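Local structure of glucanase (Clostridium thermocellum, 5GXX) at residues 9-14 with 82-87; 464-469 with 578-583. The protein probably hydrolyses beta-1,4-glucan chains of cellulose as a cellulosomal family 9 endoglucanase with an attached cellulose-binding type module. The protein carries 1 engineered substitution. All blocks are in the same frame, centred on the assembly; numbering follows the deposited sequence.

The two interactions lie in different parts of the chain, with centres about 44 Å apart and no touch between them. Interaction 1 is a buried contact of the family 9 catalytic domain. It sets helix 7-20 against the turn that leads into helix 85-101. Interaction 2 lies at the surface of the beta-sandwich module, on strand 460-469 and the residues entering strand 581-583. They share no helix or strand. Neither has a direct hydrogen bond between its segments. In 9-14 with 82-87 a glutamine side chain lies against the helix, and a water adds a polar link. In 464-469 with 578-583 one leucine covers aliphatic groups, and the nearest charge is a lysine end.

Interaction 1: residues 9-14 with 82-87; sequences EALQKA and SGQRLH
Q84 carries most of this contact, lying against both L11 and Q12 of helix 7-20. The apolar part involves L11. Its CD2 packs 3.9 Å from CB of Q84 and also lies close to the hydroxyl of S82. L11 and Q84 run past each other in opposite directions. L11 also touches C423 and T426 of helix 412-429.

The amide part involves Q12. A turn about the CB-CG bond of Q84 (chi2 -52°) brings its amide across CA and CB of Q12 at a slant. CD of Q84 is 3.6 Å from CB of Q12, and OE1 of Q84 is 3.4 Å from CA of Q12. The Q12 chain is extended, and its OE1 accepts from the backbone N of L434. The two amide planes are 58° apart, so they do not stack.

The polar part is held within 82-87 and by water. NE2 of Q84 donates to O of S82 at 3.1 Å, almost within its own amide plane. OG of S82 accepts from N of Q84, an ST turn, and also bonds to O of I79. A single water donates to O of Q12 at 2.8 Å and to OE1 of Q84 at 2.7 Å.

Both ends of the buried Q84 amide thus have partners. These bonds fix which end is oxygen. The water adds a polar link to the packing between helix 7-20 and the turn before helix 85-101, in the helical (alpha/alpha)6 barrel of family 9 enzymes.

Interaction 2: residues 464-469 with 578-583; sequences KALLNN and RELAKT
L580 lies over K464 and L466 on one face of a beta-sandwich module. Strand 460-469 pairs with 447-456 on one side and 549-557 on the other. Strand 581-583 pairs with 447-456, so L580 reaches across from the chain that leads into a strand of the same sheet. The backbones stay apart, with CA of K464 7.8 Å from CA of L580.

The tight part is the meeting of L580 with the end of K464. CD1 of L580 sits 3.6 Å from CE of K464. CG of K464 is anti to the backbone N (chi1 173°), and the extended chain carries its end, CE and NZ, to CD1 of L580. K464 and L466 both send their side chains to this face, and L580 crosses each at about a right angle. The contact with L466 is looser, with its CD1 4.1 Å from CD1 of L580, an ordinary van der Waals distance. CD2 of L580 lies 3.9 Å from the backbone O of K464.

The loose side is toward solvent. All three touching residues are partly exposed. The area buried is small, 147 Å² over both segments. The charged end of K464 has a long, weak ion pair with E551 of strand 549-557. L466 also rests on E551. At the edge of the apolar patch, NZ of K464 is 3.8 Å from CD1 of L580.

Interaction 1: residues 9-14 with 82-87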
loop_
_atom_site.group_PDB
_atom_site.type_symbol
_atom_site.label_atom_id
_atom_site.label_comp_id
_atom_site.label_asym_id
_atom_site.label_seq_id
_atom_site.Cartn_x
_atom_site.Cartn_y
_atom_site.Cartn_z
ATOM N N GLU A 9 -36.116 7.882 -38.578
ATOM C CA GLU A 9 -35.027 7.120 -37.951
ATOM C C GLU A 9 -34.434 7.905 -36.783
ATOM O O GLU A 9 -34.160 7.339 -35.727
ATOM C CB GLU A 9 -33.924 6.752 -38.947
ATOM C CG GLU A 9 -32.807 5.909 -38.332
ATOM C CD GLU A 9 -31.634 5.749 -39.274
ATOM O OE1 GLU A 9 -31.880 5.608 -40.494
ATOM O OE2 GLU A 9 -30.475 5.754 -38.812
ATOM N N ALA A 10 -34.236 9.208 -36.964
ATOM C CA ALA A 10 -33.791 10.049 -35.846
ATOM C C ALA A 10 -34.739 9.950 -34.648
ATOM O O ALA A 10 -34.318 9.807 -33.492
ATOM C CB ALA A 10 -33.675 11.480 -36.306
ATOM N N LEU A 11 -36.035 10.032 -34.918
ATOM C CA LEU A 11 -37.038 9.895 -33.867
ATOM C C LEU A 11 -36.997 8.552 -33.162
ATOM O O LEU A 11 -37.040 8.506 -31.914
ATOM C CB LEU A 11 -38.430 10.120 -34.460
ATOM C CG LEU A 11 -39.596 9.941 -33.488
ATOM C CD1 LEU A 11 -39.502 10.979 -32.371
ATOM C CD2 LEU A 11 -40.929 10.056 -34.248
ATOM N N GLN A 12 -36.931 7.488 -33.958
ATOM C CA GLN A 12 -36.817 6.118 -33.478
ATOM C C GLN A 12 -35.650 5.978 -32.504
ATOM O O GLN A 12 -35.794 5.413 -31.417
ATOM C CB GLN A 12 -36.658 5.182 -34.686
ATOM C CG GLN A 12 -36.331 3.724 -34.376
ATOM C CD GLN A 12 -35.991 2.954 -35.643
ATOM O OE1 GLN A 12 -35.325 3.487 -36.542
ATOM N NE2 GLN A 12 -36.443 1.700 -35.723
ATOM N N LYS A 13 -34.502 6.538 -32.874
ATOM C CA LYS A 13 -33.324 6.462 -32.026
ATOM C C LYS A 13 -33.442 7.356 -30.801
ATOM O O LYS A 13 -33.082 6.937 -29.698
ATOM C CB LYS A 13 -32.053 6.724 -32.847
ATOM C CG LYS A 13 -31.802 5.554 -33.782
ATOM C CD LYS A 13 -30.666 5.798 -34.767
ATOM C CE LYS A 13 -30.434 4.501 -35.554
ATOM N NZ LYS A 13 -29.314 4.642 -36.522
ATOM N N ALA A 14 -33.959 8.563 -31.005
ATOM C CA ALA A 14 -34.104 9.539 -29.928
ATOM C C ALA A 14 -35.016 9.054 -28.803
ATOM O O ALA A 14 -34.774 9.377 -27.641
ATOM C CB ALA A 14 -34.532 10.916 -30.472
ATOM N N SER A 82 -44.238 6.735 -39.026
ATOM C CA SER A 82 -42.928 6.490 -38.416
ATOM C C SER A 82 -42.894 5.219 -37.569
ATOM O O SER A 82 -41.817 4.691 -37.289
ATOM C CB SER A 82 -42.527 7.664 -37.523
ATOM O OG SER A 82 -43.338 7.708 -36.360
ATOM N N GLY A 83 -44.061 4.766 -37.116
ATOM C CA GLY A 83 -44.165 3.572 -36.281
ATOM C C GLY A 83 -43.674 3.778 -34.858
ATOM O O GLY A 83 -43.468 2.820 -34.115
ATOM N N GLN A 84 -43.486 5.031 -34.469
ATOM C CA GLN A 84 -42.905 5.330 -33.158
ATOM C C GLN A 84 -43.871 5.716 -32.042
ATOM O O GLN A 84 -43.446 5.854 -30.893
ATOM C CB GLN A 84 -41.829 6.417 -33.310
ATOM C CG GLN A 84 -40.734 5.978 -34.297
ATOM C CD GLN A 84 -40.159 4.621 -33.955
ATOM O OE1 GLN A 84 -39.724 4.399 -32.826
ATOM N NE2 GLN A 84 -40.165 3.694 -34.918
ATOM N N ARG A 85 -45.155 5.910 -32.349
ATOM C CA ARG A 85 -46.115 6.326 -31.329
ATOM C C ARG A 85 -46.149 5.423 -30.095
ATOM O O ARG A 85 -46.083 5.927 -28.970
ATOM C CB ARG A 85 -47.531 6.450 -31.884
ATOM C CG ARG A 85 -48.447 7.083 -30.847
ATOM C CD ARG A 85 -49.870 7.214 -31.363
ATOM N NE ARG A 85 -50.684 7.969 -30.418
ATOM C CZ ARG A 85 -51.781 8.642 -30.752
ATOM N NH1 ARG A 85 -52.209 8.651 -32.007
ATOM N NH2 ARG A 85 -52.451 9.316 -29.827
ATOM N N LEU A 86 -46.243 4.110 -30.287
ATOM C CA LEU A 86 -46.344 3.210 -29.148
ATOM C C LEU A 86 -45.041 3.175 -28.353
ATOM O O LEU A 86 -45.071 3.087 -27.122
ATOM C CB LEU A 86 -46.776 1.799 -29.575
ATOM C CG LEU A 86 -48.232 1.667 -30.055
ATOM C CD1 LEU A 86 -48.439 0.423 -30.928
ATOM C CD2 LEU A 86 -49.224 1.693 -28.883
ATOM N N HIS A 87 -43.906 3.240 -29.043
ATOM C CA HIS A 87 -42.621 3.389 -28.345
ATOM C C HIS A 87 -42.573 4.620 -27.453
ATOM O O HIS A 87 -42.132 4.542 -26.294
ATOM C CB HIS A 87 -41.430 3.439 -29.305
ATOM C CG HIS A 87 -41.175 2.144 -30.010
ATOM N ND1 HIS A 87 -40.894 0.974 -29.341
ATOM C CD2 HIS A 87 -41.194 1.830 -31.327
ATOM C CE1 HIS A 87 -40.740 -0.006 -30.214
ATOM N NE2 HIS A 87 -40.905 0.491 -31.428
HETATM O O HOH W 1 -37.980 3.763 -30.855
#

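Interaction 2: residues 464-469 with 578-583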
loop_
_atom_site.group_PDB
_atom_site.type_symbol
_atom_site.label_atom_id
_atom_site.label_comp_id
_atom_site.label_asym_id
_atom_site.label_seq_id
_atom_site.Cartn_x
_atom_site.Cartn_y
_atom_site.Cartn_z
ATOM N N LYS A 464 0.135 -17.457 -10.950
ATOM C CA LYS A 464 -0.607 -16.267 -10.552
ATOM C C LYS A 464 -1.851 -16.212 -11.440
ATOM O O LYS A 464 -1.750 -16.211 -12.673
ATOM C CB LYS A 464 0.250 -15.003 -10.696
ATOM C CG LYS A 464 -0.500 -13.714 -10.450
ATOM C CD LYS A 464 0.400 -12.534 -10.747
ATOM C CE LYS A 464 -0.329 -11.205 -10.673
ATOM N NZ LYS A 464 0.637 -10.073 -10.784
ATOM N N ALA A 465 -3.021 -16.173 -10.806
ATOM C CA ALA A 465 -4.275 -16.179 -11.565
ATOM C C ALA A 465 -5.234 -15.080 -11.105
ATOM O O ALA A 465 -5.476 -14.907 -9.915
ATOM C CB ALA A 465 -4.930 -17.544 -11.451
ATOM N N LEU A 466 -5.782 -14.356 -12.080
ATOM C CA LEU A 466 -6.727 -13.280 -11.812
ATOM C C LEU A 466 -8.061 -13.654 -12.441
ATOM O O LEU A 466 -8.168 -13.718 -13.663
ATOM C CB LEU A 466 -6.228 -11.977 -12.442
ATOM C CG LEU A 466 -5.403 -11.085 -11.510
ATOM C CD1 LEU A 466 -4.072 -11.726 -11.110
ATOM C CD2 LEU A 466 -5.183 -9.744 -12.224
ATOM N N LEU A 467 -9.056 -13.926 -11.603
ATOM C CA LEU A 467 -10.407 -14.203 -12.113
ATOM C C LEU A 467 -11.121 -12.863 -12.298
ATOM O O LEU A 467 -11.340 -12.119 -11.336
ATOM C CB LEU A 467 -11.185 -15.113 -11.163
ATOM C CG LEU A 467 -12.628 -15.402 -11.614
ATOM C CD1 LEU A 467 -12.701 -16.069 -12.985
ATOM C CD2 LEU A 467 -13.371 -16.231 -10.572
ATOM N N ASN A 468 -11.456 -12.570 -13.550
ATOM C CA ASN A 468 -11.980 -11.273 -13.983
ATOM C C ASN A 468 -13.506 -11.244 -14.118
ATOM O O ASN A 468 -14.104 -12.158 -14.676
ATOM C CB ASN A 468 -11.401 -10.897 -15.356
ATOM C CG ASN A 468 -9.990 -10.348 -15.286
ATOM O OD1 ASN A 468 -9.762 -9.169 -15.554
ATOM N ND2 ASN A 468 -9.021 -11.209 -14.986
ATOM N N ASN A 469 -14.109 -10.155 -13.651
ATOM C CA ASN A 469 -15.462 -9.759 -14.057
ATOM C C ASN A 469 -15.424 -8.402 -14.743
ATOM O O ASN A 469 -15.435 -7.355 -14.083
ATOM C CB ASN A 469 -16.404 -9.700 -12.849
ATOM C CG ASN A 469 -17.831 -9.293 -13.220
ATOM O OD1 ASN A 469 -18.111 -8.939 -14.367
ATOM N ND2 ASN A 469 -18.729 -9.302 -12.240
ATOM N N ARG A 578 5.394 -15.614 -18.409
ATOM C CA ARG A 578 5.659 -14.995 -17.119
ATOM C C ARG A 578 4.942 -13.657 -16.973
ATOM O O ARG A 578 5.061 -12.993 -15.941
ATOM C CB ARG A 578 7.173 -14.881 -16.895
ATOM C CG ARG A 578 7.795 -16.248 -16.615
ATOM C CD ARG A 578 9.284 -16.208 -16.296
ATOM N NE ARG A 578 9.648 -17.200 -15.280
ATOM C CZ ARG A 578 9.524 -18.521 -15.401
ATOM N NH1 ARG A 578 9.032 -19.071 -16.509
ATOM N NH2 ARG A 578 9.895 -19.303 -14.394
ATOM N N GLU A 579 4.192 -13.268 -18.005
ATOM C CA GLU A 579 3.364 -12.065 -17.952
ATOM C C GLU A 579 1.899 -12.482 -17.980
ATOM O O GLU A 579 1.538 -13.412 -18.708
ATOM C CB GLU A 579 3.666 -11.119 -19.117
ATOM C CG GLU A 579 5.082 -10.548 -19.061
ATOM C CD GLU A 579 5.307 -9.660 -17.843
ATOM O OE1 GLU A 579 4.765 -8.532 -17.805
ATOM O OE2 GLU A 579 6.033 -10.088 -16.921
ATOM N N LEU A 580 1.070 -11.801 -17.193
ATOM C CA LEU A 580 -0.356 -12.105 -17.140
ATOM C C LEU A 580 -0.985 -12.007 -18.519
ATOM O O LEU A 580 -0.742 -11.041 -19.243
ATOM C CB LEU A 580 -1.081 -11.139 -16.207
ATOM C CG LEU A 580 -0.948 -11.484 -14.727
ATOM C CD1 LEU A 580 -1.433 -10.275 -13.947
ATOM C CD2 LEU A 580 -1.740 -12.739 -14.375
ATOM N N ALA A 581 -1.777 -13.013 -18.871
ATOM C CA ALA A 581 -2.525 -13.005 -20.121
ATOM C C ALA A 581 -3.802 -13.809 -19.953
ATOM O O ALA A 581 -3.811 -14.826 -19.261
ATOM C CB ALA A 581 -1.696 -13.594 -21.239
ATOM N N LYS A 582 -4.870 -13.362 -20.610
ATOM C CA LYS A 582 -6.096 -14.147 -20.675
ATOM C C LYS A 582 -5.786 -15.551 -21.189
ATOM O O LYS A 582 -5.004 -15.723 -22.131
ATOM C CB LYS A 582 -7.112 -13.475 -21.607
ATOM C CG LYS A 582 -8.471 -14.158 -21.630
ATOM C CD LYS A 582 -9.517 -13.298 -22.355
ATOM C CE LYS A 582 -9.074 -12.996 -23.774
ATOM N NZ LYS A 582 -9.974 -11.987 -24.410
ATOM N N THR A 583 -6.381 -16.554 -20.555
ATOM C CA THR A 583 -6.228 -17.923 -21.019
ATOM C C THR A 583 -7.557 -18.651 -21.110
ATOM O O THR A 583 -8.357 -18.667 -20.165
ATOM C CB THR A 583 -5.253 -18.775 -20.167
ATOM O OG1 THR A 583 -5.359 -20.143 -20.580
ATOM C CG2 THR A 583 -5.566 -18.670 -18.658
#